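Lin1840 protein (Listeria innocua serovar 6a, PDB 4ZOA) probably works as a beta-glucosidase of glycoside hydrolase family 3, releasing beta-D-glucose from terminal, non-reducing beta-D-glucosyl residues. Local coordinates at residues A188-F193 against A229-V234; L233-F238 against V266-W271; V87-V92 against V133-M138. The protein carries 1 engineered substitution. All coordinates share one frame; numbering follows the deposited sequence.

Interaction 1 (A188-F193 against A229-V234); sequences ACVKHF and AGAKLV. With IFM (5-hydroxymethyl-3,4-dihydroxypiperidine), chain C.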
loop_
_atom_site.group_PDB
_atom_site.type_symbol
_atom_site.label_atom_id
_atom_site.label_comp_id
_atom_site.label_asym_id
_atom_site.label_seq_id
_atom_site.Cartn_x
_atom_site.Cartn_y
_atom_site.Cartn_z
ATOM N N ALA A 188 -13.280 24.037 -17.475
ATOM C CA ALA A 188 -12.439 22.973 -16.882
ATOM C C ALA A 188 -13.321 21.932 -16.193
ATOM O O ALA A 188 -14.367 22.261 -15.615
ATOM C CB ALA A 188 -11.430 23.559 -15.896
ATOM N N CYS A 189 -12.917 20.673 -16.302
ATOM C CA CYS A 189 -13.512 19.557 -15.565
ATOM C C CYS A 189 -12.468 18.936 -14.659
ATOM O O CYS A 189 -11.514 18.319 -15.127
ATOM C CB CYS A 189 -14.000 18.468 -16.515
ATOM S SG CYS A 189 -14.823 17.041 -15.713
ATOM N N VAL A 190 -12.671 19.056 -13.367
ATOM C CA VAL A 190 -11.802 18.421 -12.335
ATOM C C VAL A 190 -11.956 16.899 -12.398
ATOM O O VAL A 190 -13.082 16.397 -12.439
ATOM C CB VAL A 190 -12.144 19.041 -10.924
ATOM C CG1 VAL A 190 -11.733 18.144 -9.733
ATOM C CG2 VAL A 190 -11.522 20.442 -10.831
ATOM N N LYS A 191 -10.845 16.163 -12.491
ATOM C CA LYS A 191 -10.948 14.709 -12.413
ATOM C C LYS A 191 -9.831 14.149 -11.498
ATOM O O LYS A 191 -8.870 14.898 -11.186
ATOM C CB LYS A 191 -10.965 14.109 -13.817
ATOM C CG LYS A 191 -9.646 14.182 -14.515
ATOM C CD LYS A 191 -9.771 13.685 -15.924
ATOM C CE LYS A 191 -8.410 13.656 -16.599
ATOM N NZ LYS A 191 -8.507 13.252 -17.994
ATOM N N HIS A 192 -9.938 12.932 -10.952
ATOM C CA HIS A 192 -11.052 12.032 -10.986
ATOM C C HIS A 192 -11.573 11.884 -9.554
ATOM O O HIS A 192 -10.842 11.439 -8.665
ATOM C CB HIS A 192 -10.589 10.629 -11.469
ATOM C CG HIS A 192 -9.896 10.620 -12.792
ATOM N ND1 HIS A 192 -8.541 10.854 -12.921
ATOM C CD2 HIS A 192 -10.352 10.347 -14.043
ATOM C CE1 HIS A 192 -8.201 10.771 -14.186
ATOM N NE2 HIS A 192 -9.279 10.466 -14.888
ATOM N N PHE A 193 -12.814 12.256 -9.306
ATOM C CA PHE A 193 -13.330 12.379 -7.920
ATOM C C PHE A 193 -13.758 11.002 -7.409
ATOM O O PHE A 193 -14.722 10.456 -7.926
ATOM C CB PHE A 193 -14.514 13.324 -7.891
ATOM C CG PHE A 193 -14.773 13.961 -6.533
ATOM C CD1 PHE A 193 -13.940 14.965 -6.062
ATOM C CD2 PHE A 193 -15.834 13.563 -5.769
ATOM C CE1 PHE A 193 -14.145 15.550 -4.834
ATOM C CE2 PHE A 193 -16.041 14.112 -4.552
ATOM C CZ PHE A 193 -15.210 15.114 -4.077
ATOM N N ALA A 229 -12.113 27.481 -6.846
ATOM C CA ALA A 229 -11.670 28.456 -7.844
ATOM C C ALA A 229 -12.649 28.553 -9.016
ATOM O O ALA A 229 -12.395 29.326 -9.949
ATOM C CB ALA A 229 -10.300 28.101 -8.367
ATOM N N GLY A 230 -13.697 27.719 -9.027
ATOM C CA GLY A 230 -14.754 27.795 -10.052
ATOM C C GLY A 230 -14.736 26.806 -11.207
ATOM O O GLY A 230 -15.360 27.056 -12.242
ATOM N N ALA A 231 -14.016 25.700 -11.064
ATOM C CA ALA A 231 -14.102 24.619 -12.069
ATOM C C ALA A 231 -15.547 24.281 -12.357
ATOM O O ALA A 231 -16.300 24.035 -11.447
ATOM C CB ALA A 231 -13.354 23.363 -11.630
ATOM N N LYS A 232 -15.917 24.264 -13.628
ATOM C CA LYS A 232 -17.311 24.154 -14.027
ATOM C C LYS A 232 -17.870 22.763 -13.950
ATOM O O LYS A 232 -19.041 22.608 -13.628
ATOM C CB LYS A 232 -17.480 24.711 -15.443
ATOM C CG LYS A 232 -17.446 26.222 -15.462
ATOM C CD LYS A 232 -18.832 26.699 -15.159
ATOM C CE LYS A 232 -18.922 28.189 -14.962
ATOM N NZ LYS A 232 -20.191 28.341 -14.191
ATOM N N LEU A 233 -17.046 21.758 -14.262
ATOM C CA LEU A 233 -17.413 20.334 -14.100
ATOM C C LEU A 233 -16.523 19.530 -13.117
ATOM O O LEU A 233 -15.404 19.925 -12.742
ATOM C CB LEU A 233 -17.408 19.607 -15.459
ATOM C CG LEU A 233 -18.401 20.153 -16.504
ATOM C CD1 LEU A 233 -17.830 21.367 -17.239
ATOM C CD2 LEU A 233 -18.792 19.075 -17.510
ATOM N N VAL A 234 -17.048 18.372 -12.741
ATOM C CA VAL A 234 -16.298 17.388 -11.995
ATOM C C VAL A 234 -16.580 16.062 -12.654
ATOM O O VAL A 234 -17.739 15.798 -13.060
ATOM C CB VAL A 234 -16.701 17.410 -10.491
ATOM C CG1 VAL A 234 -16.118 16.251 -9.722
ATOM C CG2 VAL A 234 -16.245 18.728 -9.857
HETATM O O4 IFM C . -10.601 12.075 -19.263
HETATM C C4 IFM C . -10.506 10.666 -19.439
HETATM C C3 IFM C . -10.196 10.002 -18.105
HETATM O O3 IFM C . -9.047 10.631 -17.582
HETATM C C2 IFM C . -10.106 8.458 -18.157
HETATM N N IFM C . -11.201 7.857 -18.910
HETATM C C1 IFM C . -11.599 8.530 -20.134
HETATM C C5 IFM C . -11.807 10.035 -19.911
HETATM C C6 IFM C . -12.379 10.737 -21.174
HETATM O O6 IFM C . -11.635 10.394 -22.324
#
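Cys189 and Leu233 meet on one face of two parallel strands, where SG of Cys189 lies 3.7 Å from CB of Leu233. The sulfur is turned anti to the backbone N of its own residue (chi1 -178°), which carries it along the neighbouring strand to the carbonyl carbon of Val234. On the opposite face Val190 sends CG2 against the methyl of Ala231, CG2 to CB 3.5 Å, while its CB looks more distantly at CG2 of Val234. Farther along, CG1 of Val234 reaches the CB of Phe193, 3.8 Å away, and the two side chains pass at a slant. Backbone hydrogen bonds run from Leu233 N to Ala188 O, 3.0 Å, and from Val190 N to Leu233 O, 2.9 Å. These are the fifth and sixth strands of the TIM-like barrel of family 3. Cys189 and Leu233 face the barrel interior; Val190 and Val234 pack on the surrounding helices 221-228 and 250-260. Beyond the paired region the peptide between Lys191 and His192 is cis, and both side chains turn to the piperidine ligand. With chi1 at 71° and an extended chain beyond CG, Lys191 brings NZ to 2.7 Å from ligand O3 and equally close to ligand O4. NE2 of His192 bonds to the same O3, which lies near the plane of the imidazole at its edge, while CG of Lys191 sits over the centre of one ring face.

Interaction 2 (L233-F238 against V266-W271); sequences LVMTAF and VLISDW. With IFM (5-hydroxymethyl-3,4-dihydroxypiperidine), chain C.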
loop_
_atom_site.group_PDB
_atom_site.type_symbol
_atom_site.label_atom_id
_atom_site.label_comp_id
_atom_site.label_asym_id
_atom_site.label_seq_id
_atom_site.Cartn_x
_atom_site.Cartn_y
_atom_site.Cartn_z
ATOM N N LEU A 233 -17.046 21.758 -14.262
ATOM C CA LEU A 233 -17.413 20.334 -14.100
ATOM C C LEU A 233 -16.523 19.530 -13.117
ATOM O O LEU A 233 -15.404 19.925 -12.742
ATOM C CB LEU A 233 -17.408 19.607 -15.459
ATOM C CG LEU A 233 -18.401 20.153 -16.504
ATOM C CD1 LEU A 233 -17.830 21.367 -17.239
ATOM C CD2 LEU A 233 -18.792 19.075 -17.510
ATOM N N VAL A 234 -17.048 18.372 -12.741
ATOM C CA VAL A 234 -16.298 17.388 -11.995
ATOM C C VAL A 234 -16.580 16.062 -12.654
ATOM O O VAL A 234 -17.739 15.798 -13.060
ATOM C CB VAL A 234 -16.701 17.410 -10.491
ATOM C CG1 VAL A 234 -16.118 16.251 -9.722
ATOM C CG2 VAL A 234 -16.245 18.728 -9.857
ATOM N N MET A 235 -15.528 15.244 -12.793
ATOM C CA MET A 235 -15.667 13.871 -13.327
ATOM C C MET A 235 -15.482 12.782 -12.190
ATOM O O MET A 235 -14.581 12.882 -11.339
ATOM C CB MET A 235 -14.716 13.650 -14.556
ATOM C CG MET A 235 -14.717 12.216 -15.076
ATOM S SD MET A 235 -13.443 11.798 -16.287
ATOM C CE MET A 235 -13.994 12.886 -17.645
ATOM N N THR A 236 -16.323 11.755 -12.185
ATOM C CA THR A 236 -16.256 10.697 -11.174
ATOM C C THR A 236 -15.017 9.827 -11.441
ATOM O O THR A 236 -14.471 9.852 -12.586
ATOM C CB THR A 236 -17.553 9.806 -11.230
ATOM O OG1 THR A 236 -17.627 9.015 -12.436
ATOM C CG2 THR A 236 -18.866 10.666 -11.123
ATOM N N ALA A 237 -14.586 9.047 -10.428
ATOM C CA ALA A 237 -13.489 8.144 -10.559
ATOM C C ALA A 237 -13.921 6.683 -10.714
ATOM O O ALA A 237 -14.986 6.280 -10.245
ATOM C CB ALA A 237 -12.592 8.298 -9.360
ATOM N N PHE A 238 -13.092 5.908 -11.426
ATOM C CA PHE A 238 -13.250 4.452 -11.595
ATOM C C PHE A 238 -13.221 3.582 -10.339
ATOM O O PHE A 238 -13.832 2.464 -10.342
ATOM C CB PHE A 238 -12.178 3.915 -12.546
ATOM C CG PHE A 238 -12.404 4.316 -14.004
ATOM C CD1 PHE A 238 -13.618 4.061 -14.609
ATOM C CD2 PHE A 238 -11.386 4.893 -14.755
ATOM C CE1 PHE A 238 -13.825 4.372 -15.925
ATOM C CE2 PHE A 238 -11.580 5.248 -16.055
ATOM C CZ PHE A 238 -12.797 4.981 -16.660
ATOM N N VAL A 266 -22.143 20.242 -13.337
ATOM C CA VAL A 266 -22.365 18.946 -13.958
ATOM C C VAL A 266 -21.344 17.949 -13.469
ATOM O O VAL A 266 -20.170 18.212 -13.439
ATOM C CB VAL A 266 -22.244 18.998 -15.468
ATOM C CG1 VAL A 266 -22.404 17.596 -16.028
ATOM C CG2 VAL A 266 -23.307 19.927 -16.055
ATOM N N LEU A 267 -21.854 16.811 -13.051
ATOM C CA LEU A 267 -21.056 15.700 -12.588
ATOM C C LEU A 267 -21.182 14.687 -13.708
ATOM O O LEU A 267 -22.238 14.132 -13.927
ATOM C CB LEU A 267 -21.558 15.179 -11.224
ATOM C CG LEU A 267 -20.761 13.978 -10.682
ATOM C CD1 LEU A 267 -19.282 14.301 -10.506
ATOM C CD2 LEU A 267 -21.373 13.372 -9.454
ATOM N N ILE A 268 -20.123 14.562 -14.478
ATOM C CA ILE A 268 -20.000 13.582 -15.560
ATOM C C ILE A 268 -19.291 12.325 -15.091
ATOM O O ILE A 268 -18.342 12.397 -14.316
ATOM C CB ILE A 268 -19.207 14.162 -16.734
ATOM C CG1 ILE A 268 -19.227 13.160 -17.891
ATOM C CG2 ILE A 268 -17.755 14.578 -16.361
ATOM C CD1 ILE A 268 -18.650 13.704 -19.179
ATOM N N SER A 269 -19.753 11.160 -15.521
ATOM C CA SER A 269 -19.171 9.924 -15.076
ATOM C C SER A 269 -17.884 9.775 -15.874
ATOM O O SER A 269 -17.794 10.298 -16.945
ATOM C CB SER A 269 -20.083 8.755 -15.383
ATOM O OG SER A 269 -19.946 8.354 -16.733
ATOM N N ASP A 270 -16.901 9.061 -15.370
ATOM C CA ASP A 270 -15.818 8.673 -16.292
ATOM C C ASP A 270 -16.385 7.568 -17.255
ATOM O O ASP A 270 -17.510 7.066 -17.084
ATOM C CB ASP A 270 -14.653 8.149 -15.487
ATOM C CG ASP A 270 -13.313 8.228 -16.196
ATOM O OD1 ASP A 270 -13.266 8.277 -17.441
ATOM O OD2 ASP A 270 -12.285 8.170 -15.441
ATOM N N TRP A 271 -15.577 7.176 -18.225
ATOM C CA TRP A 271 -15.964 6.313 -19.328
ATOM C C TRP A 271 -16.526 4.935 -18.917
ATOM O O TRP A 271 -15.838 4.045 -18.372
ATOM C CB TRP A 271 -14.767 6.159 -20.262
ATOM C CG TRP A 271 -15.149 5.441 -21.464
ATOM C CD1 TRP A 271 -15.583 4.138 -21.543
ATOM C CD2 TRP A 271 -15.179 5.958 -22.798
ATOM N NE1 TRP A 271 -15.884 3.831 -22.846
ATOM C CE2 TRP A 271 -15.621 4.917 -23.639
ATOM C CE3 TRP A 271 -14.809 7.178 -23.375
ATOM C CZ2 TRP A 271 -15.752 5.074 -25.014
ATOM C CZ3 TRP A 271 -14.942 7.338 -24.737
ATOM C CH2 TRP A 271 -15.423 6.285 -25.545
HETATM O O4 IFM C . -10.601 12.075 -19.263
HETATM C C4 IFM C . -10.506 10.666 -19.439
HETATM C C3 IFM C . -10.196 10.002 -18.105
HETATM O O3 IFM C . -9.047 10.631 -17.582
HETATM C C2 IFM C . -10.106 8.458 -18.157
HETATM N N IFM C . -11.201 7.857 -18.910
HETATM C C1 IFM C . -11.599 8.530 -20.134
HETATM C C5 IFM C . -11.807 10.035 -19.911
HETATM C C6 IFM C . -12.379 10.737 -21.174
HETATM O O6 IFM C . -11.635 10.394 -22.324
HETATM O O HOH W 1 -11.337 7.549 -13.043
#
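Phe238 and Asp270 form the dense end of this contact: the carboxylate lies over one face of the ring, the two planes 23° apart, with OD2 of Asp270 3.1 Å from CE2 of Phe238. CB of Asp270 adds a CH-pi contact to the same ring, the carbonyl O of Trp271 comes in at the ring edge, and Arg572 of the second subunit packs on Phe238. Next to them Thr236 fastens the segment around Ser269 and Asp270. Its chi1 of 69° sets OG1 between the backbone N and the carbonyl carbon of its own residue, where it accepts the N-H of Asp270, N to OG1 3.0 Å, and is also hydrogen-bonded to Thr247. Backbone hydrogen bonds pair the strands, Ile268 N to Val234 O and Thr236 N to Ile268 O, both 3.0 Å. Met235 lays CB against CG2 of Ile268 at 3.7 Å and swings SD beside the carboxyl carbon of Asp270, whereas CD1 of Leu267 lies against the carbonyl O of Val234 and the methyl of Thr236. Packing slackens at the other end, where Leu233 and Val266 merely run side by side, CD2 to CB 4.0 Å. At the pocket end one water takes the N-H of Phe238 and donates to OD2 of Asp270 at 2.7 Å. These sixth and seventh barrel strands thus deliver the Ser-Asp-Trp sequence of family 3 to the pocket, consistent with Asp270 being the nucleophile known in relatives. Its OD1 receives the N-H of Trp271 on the anti side and the ligand N at 2.6 Å; with the water on OD2 and the ring against its face, the carboxylate is fixed in rotation and aimed at the atom replacing the anomeric carbon.

Interaction 3 (V87-V92 against V133-M138); sequences VFMADV and VTFSPM. With IFM (5-hydroxymethyl-3,4-dihydroxypiperidine), chain C.
The third and fourth strands of the family 3 TIM-like barrel run side by side here, Met89 against Val133 and Ala90 against Thr134, and their C-terminal ends open into the sugar pocket. Backbone bonds knit them: Ala90 N to Val133 O at 2.9 Å, Phe135 N to Ala90 O, and Val133 N to Phe88 O. On the interior face Met89 and Val133 point the same way, CG of Met89 3.7 Å from CB of Val133, and CG2 of Val133 also meets CG2 of Val87. The side chains of Met89 and Phe135 cross at about a right angle. CB of Met89 lies 3.3 Å from CZ of Phe135, and SD approaches obliquely, 4.6 Å from the ring centroid, as a Met-aromatic contact. Phe135 centres an inverse gamma turn, ahead of a cis peptide before Pro137. On the other face Thr134 holds OG1 anti to its backbone N (chi1 -178°), which lets the hydroxyl donate to the carbonyl O of Val92, OG1 to O 2.8 Å, and tie down the loop that follows strand 87-90. Asp91 begins that loop. OD1 of Asp91 rests at the edge of the Phe135 ring, near its plane and 3.3 Å from CB of Phe135, with the carboxylate and ring planes steeply inclined. Both its oxygens accept from the ligand: O4 bonds to OD1 at 2.7 Å and O6 to OD2 at 2.6 Å. One carboxylate thus takes both the O4 hydroxyl and the hydroxymethyl O6, a two-point grip consistent with recognition of a terminal glucosyl unit.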
loop_
_atom_site.group_PDB
_atom_site.type_symbol
_atom_site.label_atom_id
_atom_site.label_comp_id
_atom_site.label_asym_id
_atom_site.label_seq_id
_atom_site.Cartn_x
_atom_site.Cartn_y
_atom_site.Cartn_z
ATOM N N VAL A 87 -23.094 20.007 -26.091
ATOM C CA VAL A 87 -21.814 20.500 -25.530
ATOM C C VAL A 87 -20.730 19.484 -25.921
ATOM O O VAL A 87 -20.970 18.268 -25.886
ATOM C CB VAL A 87 -21.866 20.783 -23.997
ATOM C CG1 VAL A 87 -22.344 19.542 -23.226
ATOM C CG2 VAL A 87 -20.527 21.322 -23.464
ATOM N N PHE A 88 -19.584 20.025 -26.354
ATOM C CA PHE A 88 -18.423 19.277 -26.860
ATOM C C PHE A 88 -17.251 19.291 -25.883
ATOM O O PHE A 88 -16.706 20.355 -25.528
ATOM C CB PHE A 88 -17.955 19.855 -28.166
ATOM C CG PHE A 88 -18.818 19.471 -29.319
ATOM C CD1 PHE A 88 -20.032 20.116 -29.544
ATOM C CD2 PHE A 88 -18.441 18.461 -30.195
ATOM C CE1 PHE A 88 -20.839 19.754 -30.650
ATOM C CE2 PHE A 88 -19.239 18.124 -31.295
ATOM C CZ PHE A 88 -20.433 18.770 -31.509
ATOM N N MET A 89 -16.880 18.092 -25.440
ATOM C CA MET A 89 -15.818 17.926 -24.440
ATOM C C MET A 89 -14.644 17.160 -25.029
ATOM O O MET A 89 -14.783 16.370 -25.987
ATOM C CB MET A 89 -16.334 17.234 -23.177
ATOM C CG MET A 89 -17.688 17.724 -22.703
ATOM S SD MET A 89 -18.016 17.291 -21.003
ATOM C CE MET A 89 -19.735 17.751 -21.018
ATOM N N ALA A 90 -13.482 17.411 -24.439
ATOM C CA ALA A 90 -12.246 16.895 -24.981
ATOM C C ALA A 90 -11.183 16.750 -23.889
ATOM O O ALA A 90 -11.154 17.516 -22.908
ATOM C CB ALA A 90 -11.742 17.826 -26.048
ATOM N N ASP A 91 -10.281 15.811 -24.140
ATOM C CA ASP A 91 -9.099 15.618 -23.309
ATOM C C ASP A 91 -7.976 16.546 -23.727
ATOM O O ASP A 91 -7.202 16.257 -24.651
ATOM C CB ASP A 91 -8.659 14.133 -23.416
ATOM C CG ASP A 91 -9.597 13.218 -22.685
ATOM O OD1 ASP A 91 -9.785 13.439 -21.483
ATOM O OD2 ASP A 91 -10.163 12.292 -23.283
ATOM N N VAL A 92 -7.888 17.685 -23.082
ATOM C CA VAL A 92 -6.750 18.570 -23.312
ATOM C C VAL A 92 -6.003 18.631 -21.951
ATOM O O VAL A 92 -6.366 19.341 -21.062
ATOM C CB VAL A 92 -7.174 19.957 -23.824
ATOM C CG1 VAL A 92 -5.963 20.715 -24.392
ATOM C CG2 VAL A 92 -8.297 19.828 -24.882
ATOM N N VAL A 133 -15.320 22.164 -23.487
ATOM C CA VAL A 133 -14.838 21.641 -22.166
ATOM C C VAL A 133 -13.524 20.821 -22.292
ATOM O O VAL A 133 -13.316 20.099 -23.289
ATOM C CB VAL A 133 -15.901 20.739 -21.496
ATOM C CG1 VAL A 133 -15.510 20.385 -20.057
ATOM C CG2 VAL A 133 -17.282 21.380 -21.509
ATOM N N THR A 134 -12.623 20.951 -21.299
ATOM C CA THR A 134 -11.495 20.023 -21.197
ATOM C C THR A 134 -11.549 19.189 -19.929
ATOM O O THR A 134 -11.905 19.680 -18.880
ATOM C CB THR A 134 -10.108 20.664 -21.310
ATOM O OG1 THR A 134 -9.113 19.623 -21.244
ATOM C CG2 THR A 134 -9.895 21.744 -20.206
ATOM N N PHE A 135 -11.225 17.907 -20.083
ATOM C CA PHE A 135 -11.137 16.950 -19.001
ATOM C C PHE A 135 -9.778 17.090 -18.291
ATOM O O PHE A 135 -8.973 16.181 -18.288
ATOM C CB PHE A 135 -11.350 15.548 -19.554
ATOM C CG PHE A 135 -12.725 15.310 -20.159
ATOM C CD1 PHE A 135 -13.873 15.709 -19.493
ATOM C CD2 PHE A 135 -12.846 14.604 -21.352
ATOM C CE1 PHE A 135 -15.131 15.474 -20.015
ATOM C CE2 PHE A 135 -14.086 14.336 -21.877
ATOM C CZ PHE A 135 -15.237 14.794 -21.226
ATOM N N SER A 136 -9.574 18.277 -17.713
ATOM C CA SER A 136 -8.353 18.711 -16.989
ATOM C C SER A 136 -8.763 19.837 -15.983
ATOM O O SER A 136 -9.718 20.573 -16.266
ATOM C CB SER A 136 -7.288 19.214 -17.994
ATOM O OG SER A 136 -6.175 19.798 -17.315
ATOM N N PRO A 137 -8.070 19.987 -14.823
ATOM C CA PRO A 137 -6.918 19.258 -14.291
ATOM C C PRO A 137 -7.236 17.917 -13.600
ATOM O O PRO A 137 -8.317 17.682 -13.104
ATOM C CB PRO A 137 -6.336 20.227 -13.294
ATOM C CG PRO A 137 -7.547 20.843 -12.716
ATOM C CD PRO A 137 -8.503 21.023 -13.876
ATOM N N MET A 138 -6.249 17.041 -13.669
ATOM C CA MET A 138 -6.223 15.796 -12.964
ATOM C C MET A 138 -5.536 16.124 -11.638
ATOM O O MET A 138 -4.363 16.442 -11.591
ATOM C CB MET A 138 -5.440 14.798 -13.804
ATOM C CG MET A 138 -5.443 13.394 -13.262
ATOM S SD MET A 138 -4.174 13.133 -12.008
ATOM C CE MET A 138 -4.161 11.332 -12.204
HETATM O O4 IFM C . -10.601 12.075 -19.263
HETATM C C4 IFM C . -10.506 10.666 -19.439
HETATM C C3 IFM C . -10.196 10.002 -18.105
HETATM O O3 IFM C . -9.047 10.631 -17.582
HETATM C C2 IFM C . -10.106 8.458 -18.157
HETATM N N IFM C . -11.201 7.857 -18.910
HETATM C C1 IFM C . -11.599 8.530 -20.134
HETATM C C5 IFM C . -11.807 10.035 -19.911
HETATM C C6 IFM C . -12.379 10.737 -21.174
HETATM O O6 IFM C . -11.635 10.394 -22.324
#

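All three contacts sit in one eight-stranded parallel sheet, the TIM-like barrel of the N-terminal domain, and all three reach the same piperidine. Along the chain interaction 3 closes before interaction 1 opens, and interaction 2 begins where interaction 1 ends, on strand 233-236. Strands 133-134 and 187-193 are neighbours, so the contacts follow the barrel wall from strand 87-90 to strand 266-268. Their centres lie about 9 Å apart for interactions 1 and 2 and for 1 and 3, and about 11 Å for 2 and 3. Leu233 and Met235 meet Met89, Val133 and Phe135 inside the barrel, while Asp91, Lys191, His192 and Asp270 reach the ligand from the C-terminal ends of different strands, lining one pocket.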